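Local structure of coenzyme A transferase (Yersinia pestis, 3QLI) at residues Thr382-Ala387 against Val413-Ala418; Asn336-Ile341 against Ser378-Pro383; Pro219-Ile224 against Gly243-Leu248. The protein binds coenzyme A and probably transfers it from acyl-CoA donors to carboxylic acids such as acetate. All coordinates share one frame; numbering follows the deposited sequence.

Contact 1. Residues Thr382-Ala387 against Val413-Ala418; sequences TPSTAA and VTEFGA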
loop_
_atom_site.group_PDB
_atom_site.type_symbol
_atom_site.label_atom_id
_atom_site.label_comp_id
_atom_site.label_asym_id
_atom_site.label_seq_id
_atom_site.Cartn_x
_atom_site.Cartn_y
_atom_site.Cartn_z
ATOM N N THR A 382 -6.800 -17.954 -8.593
ATOM C CA THR A 382 -7.812 -18.736 -7.884
ATOM C C THR A 382 -8.557 -19.610 -8.884
ATOM O O THR A 382 -8.720 -19.218 -10.041
ATOM C CB THR A 382 -8.853 -17.837 -7.181
ATOM O OG1 THR A 382 -9.882 -18.650 -6.593
ATOM C CG2 THR A 382 -9.496 -16.884 -8.180
ATOM N N PRO A 383 -9.003 -20.802 -8.445
ATOM C CA PRO A 383 -9.989 -21.540 -9.251
ATOM C C PRO A 383 -11.206 -20.630 -9.419
ATOM O O PRO A 383 -11.463 -19.813 -8.520
ATOM C CB PRO A 383 -10.380 -22.724 -8.357
ATOM C CG PRO A 383 -9.383 -22.753 -7.240
ATOM C CD PRO A 383 -8.767 -21.403 -7.120
ATOM N N SER A 384 -11.957 -20.773 -10.508
ATOM C CA SER A 384 -13.050 -19.852 -10.784
ATOM C C SER A 384 -14.291 -20.117 -9.939
ATOM O O SER A 384 -15.137 -19.238 -9.801
ATOM C CB SER A 384 -13.429 -19.891 -12.268
ATOM O OG SER A 384 -14.048 -21.124 -12.585
ATOM N N THR A 385 -14.406 -21.320 -9.381
ATOM C CA THR A 385 -15.589 -21.670 -8.600
ATOM C C THR A 385 -15.242 -22.399 -7.309
ATOM O O THR A 385 -14.092 -22.775 -7.077
ATOM C CB THR A 385 -16.562 -22.566 -9.397
ATOM O OG1 THR A 385 -15.984 -23.867 -9.577
ATOM C CG2 THR A 385 -16.854 -21.952 -10.750
ATOM N N ALA A 386 -16.258 -22.583 -6.473
ATOM C CA ALA A 386 -16.126 -23.341 -5.234
ATOM C C ALA A 386 -17.356 -24.229 -5.090
ATOM O O ALA A 386 -18.332 -24.065 -5.829
ATOM C CB ALA A 386 -16.013 -22.397 -4.046
ATOM N N ALA A 387 -17.311 -25.173 -4.154
ATOM C CA ALA A 387 -18.513 -25.938 -3.821
ATOM C C ALA A 387 -19.056 -26.714 -5.020
ATOM O O ALA A 387 -20.207 -26.530 -5.422
ATOM C CB ALA A 387 -19.588 -24.998 -3.272
ATOM N N VAL A 413 -5.247 -14.811 -12.463
ATOM C CA VAL A 413 -5.267 -16.083 -13.186
ATOM C C VAL A 413 -6.323 -17.005 -12.607
ATOM O O VAL A 413 -6.445 -17.119 -11.389
ATOM C CB VAL A 413 -3.916 -16.805 -13.086
ATOM C CG1 VAL A 413 -4.033 -18.263 -13.607
ATOM C CG2 VAL A 413 -2.836 -16.018 -13.845
ATOM N N THR A 414 -7.097 -17.646 -13.488
ATOM C CA THR A 414 -7.958 -18.762 -13.104
ATOM C C THR A 414 -7.646 -19.899 -14.083
ATOM O O THR A 414 -6.759 -19.767 -14.924
ATOM C CB THR A 414 -9.477 -18.420 -13.194
ATOM O OG1 THR A 414 -9.863 -18.306 -14.573
ATOM C CG2 THR A 414 -9.833 -17.112 -12.448
ATOM N N GLU A 415 -8.372 -21.006 -13.987
ATOM C CA GLU A 415 -8.162 -22.112 -14.920
ATOM C C GLU A 415 -8.507 -21.721 -16.370
ATOM O O GLU A 415 -8.141 -22.423 -17.323
ATOM C CB GLU A 415 -8.923 -23.371 -14.471
ATOM C CG GLU A 415 -10.450 -23.323 -14.613
ATOM C CD GLU A 415 -11.163 -22.799 -13.371
ATOM O OE1 GLU A 415 -10.559 -22.033 -12.584
ATOM O OE2 GLU A 415 -12.342 -23.159 -13.170
ATOM N N PHE A 416 -9.167 -20.581 -16.546
ATOM C CA PHE A 416 -9.514 -20.109 -17.904
ATOM C C PHE A 416 -8.573 -19.066 -18.526
ATOM O O PHE A 416 -8.807 -18.586 -19.635
ATOM C CB PHE A 416 -10.965 -19.626 -17.942
ATOM C CG PHE A 416 -11.950 -20.696 -17.561
ATOM C CD1 PHE A 416 -12.136 -21.803 -18.376
ATOM C CD2 PHE A 416 -12.647 -20.621 -16.372
ATOM C CE1 PHE A 416 -13.034 -22.807 -18.022
ATOM C CE2 PHE A 416 -13.550 -21.612 -16.011
ATOM C CZ PHE A 416 -13.740 -22.709 -16.831
ATOM N N GLY A 417 -7.490 -18.725 -17.835
ATOM C CA GLY A 417 -6.491 -17.873 -18.461
ATOM C C GLY A 417 -5.988 -16.794 -17.524
ATOM O O GLY A 417 -6.132 -16.926 -16.321
ATOM N N ALA A 418 -5.430 -15.728 -18.089
ATOM C CA ALA A 418 -4.780 -14.681 -17.308
ATOM C C ALA A 418 -5.147 -13.303 -17.852
ATOM O O ALA A 418 -5.366 -13.137 -19.051
ATOM C CB ALA A 418 -3.270 -14.864 -17.353
HETATM O O HOH W 1 -13.287 -23.754 -10.624
#
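Thr-382 N donates to Val-413 O at 2.9 Å, continuing the pairing of parallel strands 377-381 and 411-414 one residue past the first strand; Pro-383 and Thr-414 are nearest, 5.2 Å from CA to CA. Thr-414 closes the hairpin to strand 417-420 through a type I turn that ends at Gly-417, and Thr-414 CA lies 3.2 Å from Thr-382 O, a CA-H...O contact. The side chain of Thr-414 curls over the turn that follows it: OG1 accepts from Phe-416 N, an ST turn, and is also bonded to Leu-436 O. The chain of Glu-415, bent at chi2 (-91°), brings the carboxylate to Ser-384, where OE1 takes the backbone N through its syn lone pair at 2.8 Å. OE2 is met by Ser-384 OG from above the carboxylate plane at 2.7 Å. One carboxylate thus holds both the N-H and the hydroxyl of a single serine, a task suited to a long acidic side chain. A water donates to OE2 and accepts from Thr-385 OG1. Ser-384 OG also lies at the edge of the Phe-416 ring, 3.5 Å from CE2. Thr-382 OG1 donates to the next carbonyl, Pro-383 O. Residues 382-387 lead from the sheet to Ala-387, which contacts CoA, and Thr-382 touches Arg-393, another CoA-site residue. Val-413 packs on Ile-224 of helix 220-230, while Phe-416 touches Pro-439 and Arg-442 of helix 439-451.

Contact 2. Residues Asn336-Ile341 against Ser378-Pro383; sequences NATLQI and SIIATP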
loop_
_atom_site.group_PDB
_atom_site.type_symbol
_atom_site.label_atom_id
_atom_site.label_comp_id
_atom_site.label_asym_id
_atom_site.label_seq_id
_atom_site.Cartn_x
_atom_site.Cartn_y
_atom_site.Cartn_z
ATOM N N ASN A 336 0.677 -15.455 -5.635
ATOM C CA ASN A 336 -0.172 -15.500 -4.450
ATOM C C ASN A 336 -1.550 -16.040 -4.797
ATOM O O ASN A 336 -1.987 -15.940 -5.931
ATOM C CB ASN A 336 -0.321 -14.107 -3.864
ATOM C CG ASN A 336 0.946 -13.624 -3.202
ATOM O OD1 ASN A 336 1.494 -14.307 -2.344
ATOM N ND2 ASN A 336 1.425 -12.456 -3.608
ATOM N N ALA A 337 -2.239 -16.595 -3.810
ATOM C CA ALA A 337 -3.569 -17.137 -4.033
ATOM C C ALA A 337 -4.598 -16.188 -3.436
ATOM O O ALA A 337 -4.261 -15.358 -2.606
ATOM C CB ALA A 337 -3.675 -18.512 -3.388
ATOM N N THR A 338 -5.850 -16.296 -3.862
ATOM C CA THR A 338 -6.901 -15.515 -3.229
ATOM C C THR A 338 -8.174 -16.350 -3.121
ATOM O O THR A 338 -8.239 -17.454 -3.660
ATOM C CB THR A 338 -7.163 -14.218 -4.005
ATOM O OG1 THR A 338 -8.077 -13.403 -3.267
ATOM C CG2 THR A 338 -7.754 -14.533 -5.385
ATOM N N LEU A 339 -9.177 -15.844 -2.410
ATOM C CA LEU A 339 -10.450 -16.563 -2.293
ATOM C C LEU A 339 -11.473 -16.038 -3.300
ATOM O O LEU A 339 -12.268 -16.795 -3.851
ATOM C CB LEU A 339 -11.008 -16.453 -0.865
ATOM C CG LEU A 339 -10.163 -17.167 0.194
ATOM C CD1 LEU A 339 -10.836 -17.091 1.560
ATOM C CD2 LEU A 339 -9.928 -18.622 -0.203
ATOM N N GLN A 340 -11.450 -14.733 -3.531
ATOM C CA GLN A 340 -12.396 -14.110 -4.453
ATOM C C GLN A 340 -11.739 -12.995 -5.242
ATOM O O GLN A 340 -10.820 -12.330 -4.753
ATOM C CB GLN A 340 -13.571 -13.494 -3.689
ATOM C CG GLN A 340 -14.267 -14.399 -2.711
ATOM C CD GLN A 340 -15.310 -13.637 -1.930
ATOM O OE1 GLN A 340 -15.012 -12.609 -1.320
ATOM N NE2 GLN A 340 -16.549 -14.105 -1.981
ATOM N N ILE A 341 -12.234 -12.776 -6.457
ATOM C CA ILE A 341 -11.846 -11.626 -7.255
ATOM C C ILE A 341 -13.126 -10.953 -7.727
ATOM O O ILE A 341 -14.035 -11.625 -8.215
ATOM C CB ILE A 341 -11.027 -12.049 -8.500
ATOM C CG1 ILE A 341 -9.782 -12.845 -8.089
ATOM C CG2 ILE A 341 -10.630 -10.824 -9.310
ATOM C CD1 ILE A 341 -8.943 -13.308 -9.294
ATOM N N SER A 378 3.348 -9.572 -10.842
ATOM C CA SER A 378 2.589 -10.082 -9.700
ATOM C C SER A 378 1.379 -10.866 -10.214
ATOM O O SER A 378 0.617 -10.371 -11.043
ATOM C CB SER A 378 2.096 -8.935 -8.811
ATOM O OG SER A 378 0.981 -9.359 -8.038
ATOM N N ILE A 379 1.227 -12.094 -9.732
ATOM C CA ILE A 379 0.136 -12.967 -10.136
ATOM C C ILE A 379 -0.709 -13.305 -8.911
ATOM O O ILE A 379 -0.181 -13.679 -7.855
ATOM C CB ILE A 379 0.668 -14.288 -10.741
ATOM C CG1 ILE A 379 1.442 -13.992 -12.032
ATOM C CG2 ILE A 379 -0.487 -15.264 -10.993
ATOM C CD1 ILE A 379 2.412 -15.092 -12.449
ATOM N N ILE A 380 -2.018 -13.157 -9.042
ATOM C CA ILE A 380 -2.928 -13.611 -7.995
ATOM C C ILE A 380 -3.867 -14.598 -8.677
ATOM O O ILE A 380 -4.477 -14.280 -9.691
ATOM C CB ILE A 380 -3.710 -12.452 -7.379
ATOM C CG1 ILE A 380 -2.754 -11.554 -6.566
ATOM C CG2 ILE A 380 -4.842 -12.994 -6.513
ATOM C CD1 ILE A 380 -3.397 -10.250 -6.050
ATOM N N ALA A 381 -3.950 -15.808 -8.138
ATOM C CA ALA A 381 -4.640 -16.891 -8.833
ATOM C C ALA A 381 -5.720 -17.501 -7.962
ATOM O O ALA A 381 -5.573 -17.577 -6.738
ATOM C CB ALA A 381 -3.638 -17.967 -9.244
ATOM N N THR A 382 -6.800 -17.954 -8.593
ATOM C CA THR A 382 -7.812 -18.736 -7.884
ATOM C C THR A 382 -8.557 -19.610 -8.884
ATOM O O THR A 382 -8.720 -19.218 -10.041
ATOM C CB THR A 382 -8.853 -17.837 -7.181
ATOM O OG1 THR A 382 -9.882 -18.650 -6.593
ATOM C CG2 THR A 382 -9.496 -16.884 -8.180
ATOM N N PRO A 383 -9.003 -20.802 -8.445
ATOM C CA PRO A 383 -9.989 -21.540 -9.251
ATOM C C PRO A 383 -11.206 -20.630 -9.419
ATOM O O PRO A 383 -11.463 -19.813 -8.520
ATOM C CB PRO A 383 -10.380 -22.724 -8.357
ATOM C CG PRO A 383 -9.383 -22.753 -7.240
ATOM C CD PRO A 383 -8.767 -21.403 -7.120
HETATM O O HOH W 2 1.260 -11.618 -6.440
HETATM O O HOH W 3 -9.604 -19.841 -4.099
#
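Asn-336 with Ile-380 and Ala-337 with Ala-381 form parallel pairs at the C-terminal ends of two inner strands of the mixed sheet, 332-337 and 377-381. Helix 363-372 lies between them in the chain, a beta-alpha-beta crossover, and its Gln-363 touches Asn-336 and Ile-380. Asn-336 N donates to Ile-379 O and Asn-336 O accepts from Ala-381 N, each at 3.0 Å; just past the strand Thr-338 N reaches Ala-381 O at 3.2 Å, the donor tilted 30° from the carbonyl plane. Beside these bonds, the methyl CG2 of Thr-338 presses on CG2 of Ile-380 at 3.5 Å, a tight fit, and meets CB of Thr-382. Chi1 of -173° sets Thr-338 OG1 anti to the backbone N, where it bonds to Asn-348 O, and leaves CG2 between the backbone N and the carbonyl carbon, facing Ile-380. Ile-341 CD1 slides past Thr-382 CG2 at 3.8 Å. Threonine thus offers a methyl to the apolar side and a hydroxyl to the polar one. A water donates to both Thr-338 O and Thr-382 OG1, and another links Asn-336 ND2, Ser-378 OG and Ile-379 O. Backbone bonds, these waters and Gln-239, which donates to Asn-336 OD1, satisfy the polar atoms named here; Leu-339, on the adjoining turn, contacts CoA.

Contact 3. Residues Pro219-Ile224 against Gly243-Leu248; sequences PEYTSI and GALPNL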
loop_
_atom_site.group_PDB
_atom_site.type_symbol
_atom_site.label_atom_id
_atom_site.label_comp_id
_atom_site.label_asym_id
_atom_site.label_seq_id
_atom_site.Cartn_x
_atom_site.Cartn_y
_atom_site.Cartn_z
ATOM N N PRO A 219 -8.551 -30.384 -9.658
ATOM C CA PRO A 219 -8.273 -30.421 -11.096
ATOM C C PRO A 219 -7.845 -29.054 -11.657
ATOM O O PRO A 219 -6.936 -29.000 -12.489
ATOM C CB PRO A 219 -9.611 -30.872 -11.698
ATOM C CG PRO A 219 -10.293 -31.620 -10.582
ATOM C CD PRO A 219 -9.895 -30.893 -9.328
ATOM N N GLU A 220 -8.492 -27.976 -11.221
ATOM C CA GLU A 220 -8.221 -26.643 -11.782
ATOM C C GLU A 220 -6.756 -26.237 -11.691
ATOM O O GLU A 220 -6.296 -25.402 -12.463
ATOM C CB GLU A 220 -9.081 -25.569 -11.122
ATOM C CG GLU A 220 -10.569 -25.756 -11.340
ATOM C CD GLU A 220 -11.228 -26.553 -10.222
ATOM O OE1 GLU A 220 -10.696 -27.619 -9.843
ATOM O OE2 GLU A 220 -12.282 -26.103 -9.721
ATOM N N TYR A 221 -6.029 -26.823 -10.746
ATOM C CA TYR A 221 -4.634 -26.455 -10.514
ATOM C C TYR A 221 -3.738 -26.858 -11.668
ATOM O O TYR A 221 -2.671 -26.286 -11.853
ATOM C CB TYR A 221 -4.096 -27.094 -9.226
ATOM C CG TYR A 221 -4.623 -26.485 -7.933
ATOM C CD1 TYR A 221 -5.387 -25.325 -7.943
ATOM C CD2 TYR A 221 -4.347 -27.076 -6.705
ATOM C CE1 TYR A 221 -5.876 -24.771 -6.758
ATOM C CE2 TYR A 221 -4.829 -26.536 -5.516
ATOM C CZ TYR A 221 -5.588 -25.385 -5.548
ATOM O OH TYR A 221 -6.060 -24.851 -4.366
ATOM N N THR A 222 -4.146 -27.866 -12.429
ATOM C CA THR A 222 -3.332 -28.280 -13.562
ATOM C C THR A 222 -3.240 -27.139 -14.559
ATOM O O THR A 222 -2.146 -26.732 -14.939
ATOM C CB THR A 222 -3.857 -29.555 -14.237
ATOM O OG1 THR A 222 -3.770 -30.640 -13.306
ATOM C CG2 THR A 222 -3.023 -29.886 -15.471
ATOM N N SER A 223 -4.388 -26.611 -14.972
ATOM C CA SER A 223 -4.391 -25.517 -15.940
ATOM C C SER A 223 -3.756 -24.271 -15.335
ATOM O O SER A 223 -2.977 -23.580 -15.977
ATOM C CB SER A 223 -5.814 -25.175 -16.369
ATOM O OG SER A 223 -5.829 -23.910 -17.015
ATOM N N ILE A 224 -4.122 -23.973 -14.095
ATOM C CA ILE A 224 -3.562 -22.809 -13.422
ATOM C C ILE A 224 -2.034 -22.874 -13.321
ATOM O O ILE A 224 -1.353 -21.893 -13.593
ATOM C CB ILE A 224 -4.205 -22.605 -12.050
ATOM C CG1 ILE A 224 -5.694 -22.274 -12.233
ATOM C CG2 ILE A 224 -3.447 -21.497 -11.268
ATOM C CD1 ILE A 224 -6.483 -22.141 -10.916
ATOM N N GLY A 243 1.012 -24.624 -0.247
ATOM C CA GLY A 243 -0.151 -25.346 -0.739
ATOM C C GLY A 243 0.115 -26.218 -1.951
ATOM O O GLY A 243 1.237 -26.271 -2.466
ATOM N N ALA A 244 -0.925 -26.908 -2.411
ATOM C CA ALA A 244 -0.804 -27.796 -3.569
ATOM C C ALA A 244 -0.485 -27.015 -4.840
ATOM O O ALA A 244 0.297 -27.476 -5.675
ATOM C CB ALA A 244 -2.078 -28.629 -3.752
ATOM N N LEU A 245 -1.080 -25.833 -4.990
ATOM C CA LEU A 245 -0.881 -25.053 -6.218
ATOM C C LEU A 245 0.585 -24.636 -6.407
ATOM O O LEU A 245 1.211 -24.985 -7.407
ATOM C CB LEU A 245 -1.824 -23.842 -6.271
ATOM C CG LEU A 245 -1.709 -22.925 -7.499
ATOM C CD1 LEU A 245 -1.695 -23.722 -8.826
ATOM C CD2 LEU A 245 -2.820 -21.867 -7.492
ATOM N N PRO A 246 1.148 -23.898 -5.439
ATOM C CA PRO A 246 2.585 -23.597 -5.528
ATOM C C PRO A 246 3.461 -24.842 -5.732
ATOM O O PRO A 246 4.397 -24.798 -6.526
ATOM C CB PRO A 246 2.898 -22.916 -4.181
ATOM C CG PRO A 246 1.625 -22.995 -3.363
ATOM C CD PRO A 246 0.499 -23.165 -4.339
ATOM N N ASN A 247 3.172 -25.938 -5.037
ATOM C CA ASN A 247 3.917 -27.169 -5.278
ATOM C C ASN A 247 3.840 -27.597 -6.745
ATOM O O ASN A 247 4.829 -28.050 -7.327
ATOM C CB ASN A 247 3.422 -28.294 -4.367
ATOM C CG ASN A 247 3.843 -28.098 -2.918
ATOM O OD1 ASN A 247 4.501 -27.108 -2.573
ATOM N ND2 ASN A 247 3.452 -29.034 -2.058
ATOM N N LEU A 248 2.661 -27.450 -7.339
ATOM C CA LEU A 248 2.453 -27.840 -8.733
ATOM C C LEU A 248 3.169 -26.891 -9.675
ATOM O O LEU A 248 3.726 -27.306 -10.695
ATOM C CB LEU A 248 0.961 -27.842 -9.077
ATOM C CG LEU A 248 0.278 -29.187 -9.319
ATOM C CD1 LEU A 248 0.374 -30.062 -8.086
ATOM C CD2 LEU A 248 -1.175 -28.976 -9.715
#
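Tyr-221 lies flat against the first turn of helix 244-252, with CB of Leu-245 standing 3.9 Å over the centre of its ring. Leu-245 CB is the bump that meets the flat face, a CH-pi contact only 2° off the ring normal. Ala-244 CB lies at the ring's edge, 3.9 Å from CE2; its lone methyl lets the wide ring come close to the helix backbone, and CE2 is equally near Leu-245 N. Nearer the root of the tyrosine side chain, Leu-248 CD2 fits against CB at 3.5 Å and also nears the carbonyl O of Tyr-221. With CG anti to the backbone N (chi1 179°), the forked end of Leu-245 reaches Ile-224, about a turn on from Tyr-221, whose CG2 touches CD1 at 3.7 Å, the two side chains crossing at about a right angle. Leucine suits this place because its CB serves the ring while its forked tip serves the isoleucine. The axes of 220-224 and 244-248 come within 9.5 Å and cross at -42°. Gly-243 is the N-cap of helix 244-252, and Ala-244 binds CoA. Elsewhere on helix 220-230, Tyr-221 touches Pro-383 after strand 377-381, and Ser-223 OG bonds to Glu-415 O after strand 411-414.

Along the chain contact 3 closes first; strand 332-337 of contact 2 follows, and residues 378-383 then run into contact 1, sharing Thr-382 and Pro-383. Contacts 1 and 2, with centres about 8 Å apart, occupy successive gaps of one mixed sheet, since strand 377-381 lies between strands 332-337 and 411-414. Contact 3 is about 11 Å from contact 1 and 12 Å from contact 2, centre to centre. Ile-224 joins all three, packing on Leu-245, Ala-381 and the backbone of Thr-414 and Glu-415. Helix 220-230 thus covers the strand ends, and each contact includes one residue seen to contact CoA: Ala-387, Leu-339 and Ala-244 in contacts 1, 2 and 3.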